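Local coordinates for spherulin-4 (Aspergillus clavatus, PDB 5C5G), which is a fungal glycoside hydrolase with a beta/alpha-barrel fold that binds N-acetyl-D-galactosamine and probably acts in galactosaminogalactan biosynthesis, at residues K9-Y15 with N37-N43. Sequence-based numbering, arbitrary orientation.
Sequences KVFVPLY and NFTVVIN. With EDO (1,2-ethanediol), chain B; EDO (1,2-ethanediol), chain C.
Val-10, Val-12 and Leu-14 each reach across to the 37-43 segment through the backbone, and the short strands 9-13 and 38-42 run parallel, 11° apart with axes 4.7 Å from each other. The ladder alternates as parallel strands do: Val-10 N gives to Asn-37 O, Thr-39 N to Val-10 O, Val-12 N to Thr-39 O and Val-41 N to Val-12 O. Leu-14 N adds a slightly longer rung, 3.0 Å to Val-41 O. Beyond it the chains splay, and a water takes over, donating to Leu-14 O at 2.7 Å and accepting from Asn-43 N.

On the outer face, Phe-38 CD2 lies 3.7 Å from Val-10 CB, the two side chains side by side, and Val-12 CG2 comes up at the edge of the ring. Val-12 sits beside Val-40, and Leu-14 CD2 meets Val-40 CG1; helices 24-32 and 245-252 pack over this layer. Inside the barrel, Phe-11 CZ rests 3.8 Å from Val-41 CG2, while Thr-39 OG1 turns to Glu-227. With CG anti to the backbone N (chi1 -178°), the Asn-43 amide is carried across to Tyr-15, ND2 over the ring centre and CB 3.6 Å from Tyr-15 CD1; Val-41 CG1 lies at the ring's edge. Gly-47 N holds Asn-43 OD1.

At its C-terminal end this first beta-alpha-beta unit of the TIM barrel reaches the sugar site: Asn-43 touches both Tyr-15 and Tyr-76, which bind N-acetyl-D-galactosamine, absent from this model. Tyr-15 OH and O2 of an ethanediol, probably from the crystallisation liquor, share a 2.7 Å hydrogen bond, so Tyr-15 can pair with a hydroxyl here.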
loop_
_atom_site.group_PDB
_atom_site.type_symbol
_atom_site.label_atom_id
_atom_site.label_comp_id
_atom_site.label_asym_id
_atom_site.label_seq_id
_atom_site.Cartn_x
_atom_site.Cartn_y
_atom_site.Cartn_z
ATOM N N LYS A 9 8.865 5.539 -0.256
ATOM C CA LYS A 9 7.785 5.518 -1.223
ATOM C C LYS A 9 6.523 6.069 -0.594
ATOM O O LYS A 9 6.268 5.851 0.589
ATOM C CB LYS A 9 7.530 4.091 -1.671
ATOM C CG LYS A 9 8.747 3.421 -2.286
ATOM C CD LYS A 9 8.505 1.945 -2.560
ATOM C CE LYS A 9 9.746 1.252 -3.121
ATOM N NZ LYS A 9 10.944 1.423 -2.250
ATOM N N VAL A 10 5.722 6.742 -1.406
ATOM C CA VAL A 10 4.385 7.125 -0.987
ATOM C C VAL A 10 3.460 5.921 -1.175
ATOM O O VAL A 10 3.296 5.426 -2.295
ATOM C CB VAL A 10 3.871 8.340 -1.783
ATOM C CG1 VAL A 10 2.428 8.631 -1.445
ATOM C CG2 VAL A 10 4.744 9.566 -1.504
ATOM N N PHE A 11 2.898 5.439 -0.076
ATOM C CA PHE A 11 1.958 4.323 -0.104
ATOM C C PHE A 11 0.558 4.905 -0.178
ATOM O O PHE A 11 0.218 5.800 0.604
ATOM C CB PHE A 11 2.127 3.508 1.158
ATOM C CG PHE A 11 1.252 2.320 1.215
ATOM C CD1 PHE A 11 1.538 1.193 0.469
ATOM C CD2 PHE A 11 0.130 2.322 1.995
ATOM C CE1 PHE A 11 0.709 0.089 0.522
ATOM C CE2 PHE A 11 -0.697 1.229 2.047
ATOM C CZ PHE A 11 -0.409 0.120 1.311
ATOM N N VAL A 12 -0.249 4.432 -1.118
ATOM C CA VAL A 12 -1.566 5.013 -1.367
ATOM C C VAL A 12 -2.623 3.918 -1.352
ATOM O O VAL A 12 -2.741 3.159 -2.324
ATOM C CB VAL A 12 -1.630 5.744 -2.718
ATOM C CG1 VAL A 12 -2.920 6.557 -2.811
ATOM C CG2 VAL A 12 -0.408 6.663 -2.898
ATOM N N PRO A 13 -3.384 3.805 -0.258
ATOM C CA PRO A 13 -4.530 2.893 -0.269
ATOM C C PRO A 13 -5.654 3.611 -0.982
ATOM O O PRO A 13 -6.401 4.381 -0.384
ATOM C CB PRO A 13 -4.813 2.653 1.206
ATOM C CG PRO A 13 -4.192 3.800 1.916
ATOM C CD PRO A 13 -3.203 4.473 1.043
ATOM N N LEU A 14 -5.749 3.401 -2.284
ATOM C CA LEU A 14 -6.594 4.221 -3.138
ATOM C C LEU A 14 -7.975 3.609 -3.230
ATOM O O LEU A 14 -8.371 3.054 -4.259
ATOM C CB LEU A 14 -5.958 4.384 -4.523
ATOM C CG LEU A 14 -6.661 5.350 -5.472
ATOM C CD1 LEU A 14 -6.614 6.758 -4.916
ATOM C CD2 LEU A 14 -6.032 5.310 -6.841
ATOM N N TYR A 15 -8.707 3.686 -2.130
ATOM C CA TYR A 15 -10.038 3.079 -2.062
ATOM C C TYR A 15 -11.081 4.165 -2.330
ATOM O O TYR A 15 -12.143 4.207 -1.712
ATOM C CB TYR A 15 -10.283 2.377 -0.717
ATOM C CG TYR A 15 -9.197 1.403 -0.298
ATOM C CD1 TYR A 15 -8.271 0.901 -1.213
ATOM C CD2 TYR A 15 -9.069 1.027 1.023
ATOM C CE1 TYR A 15 -7.287 0.033 -0.820
ATOM C CE2 TYR A 15 -8.065 0.148 1.432
ATOM C CZ TYR A 15 -7.168 -0.328 0.492
ATOM O OH TYR A 15 -6.160 -1.179 0.888
ATOM N N ASN A 37 8.481 7.615 -5.839
ATOM C CA ASN A 37 7.831 6.344 -6.169
ATOM C C ASN A 37 6.567 6.160 -5.364
ATOM O O ASN A 37 6.571 6.384 -4.147
ATOM C CB ASN A 37 8.798 5.195 -5.917
ATOM C CG ASN A 37 9.998 5.257 -6.817
ATOM O OD1 ASN A 37 9.866 5.552 -8.003
ATOM N ND2 ASN A 37 11.173 5.003 -6.266
ATOM N N PHE A 38 5.509 5.754 -6.053
ATOM C CA PHE A 38 4.191 5.586 -5.468
ATOM C C PHE A 38 3.784 4.126 -5.554
ATOM O O PHE A 38 3.822 3.524 -6.628
ATOM C CB PHE A 38 3.155 6.424 -6.214
ATOM C CG PHE A 38 3.348 7.913 -6.093
ATOM C CD1 PHE A 38 4.254 8.582 -6.896
ATOM C CD2 PHE A 38 2.609 8.646 -5.199
ATOM C CE1 PHE A 38 4.425 9.950 -6.797
ATOM C CE2 PHE A 38 2.787 10.017 -5.091
ATOM C CZ PHE A 38 3.686 10.664 -5.900
ATOM N N THR A 39 3.377 3.567 -4.427
ATOM C CA THR A 39 2.807 2.228 -4.370
ATOM C C THR A 39 1.318 2.426 -4.186
ATOM O O THR A 39 0.915 2.965 -3.153
ATOM C CB THR A 39 3.357 1.442 -3.191
ATOM O OG1 THR A 39 4.772 1.313 -3.345
ATOM C CG2 THR A 39 2.734 0.051 -3.132
ATOM N N VAL A 40 0.505 2.014 -5.152
ATOM C CA VAL A 40 -0.900 2.382 -5.165
ATOM C C VAL A 40 -1.740 1.118 -5.143
ATOM O O VAL A 40 -1.690 0.316 -6.069
ATOM C CB VAL A 40 -1.202 3.219 -6.406
ATOM C CG1 VAL A 40 -2.682 3.579 -6.470
ATOM C CG2 VAL A 40 -0.336 4.475 -6.441
ATOM N N VAL A 41 -2.518 0.938 -4.082
ATOM C CA VAL A 41 -3.378 -0.232 -3.980
ATOM C C VAL A 41 -4.740 0.112 -4.538
ATOM O O VAL A 41 -5.380 1.070 -4.086
ATOM C CB VAL A 41 -3.555 -0.675 -2.530
ATOM C CG1 VAL A 41 -4.395 -1.924 -2.464
ATOM C CG2 VAL A 41 -2.190 -0.893 -1.869
ATOM N N ILE A 42 -5.197 -0.663 -5.494
ATOM C CA ILE A 42 -6.557 -0.482 -5.993
ATOM C C ILE A 42 -7.399 -1.677 -5.554
ATOM O O ILE A 42 -6.906 -2.796 -5.321
ATOM C CB ILE A 42 -6.601 -0.205 -7.488
ATOM C CG1 ILE A 42 -5.896 -1.306 -8.222
ATOM C CG2 ILE A 42 -5.927 1.163 -7.829
ATOM C CD1 ILE A 42 -6.755 -2.483 -8.589
ATOM N N ASN A 43 -8.684 -1.419 -5.426
ATOM C CA ASN A 43 -9.561 -2.290 -4.669
ATOM C C ASN A 43 -10.995 -2.116 -5.148
ATOM O O ASN A 43 -11.778 -1.411 -4.532
ATOM C CB ASN A 43 -9.413 -1.929 -3.192
ATOM C CG ASN A 43 -10.223 -2.792 -2.291
ATOM O OD1 ASN A 43 -10.762 -3.821 -2.705
ATOM N ND2 ASN A 43 -10.322 -2.391 -1.033
HETATM C C1 EDO B . -3.925 0.406 4.244
HETATM O O1 EDO B . -3.076 -0.407 5.072
HETATM C C2 EDO B . -5.393 -0.017 4.259
HETATM O O2 EDO B . -5.610 -1.254 3.562
HETATM C C1 EDO C . -5.739 7.386 -0.667
HETATM O O1 EDO C . -7.156 7.337 -0.514
HETATM C C2 EDO C . -5.382 8.801 -1.087
HETATM O O2 EDO C . -5.596 9.696 0.004
HETATM O O HOH W 1 -9.573 1.227 -5.879
#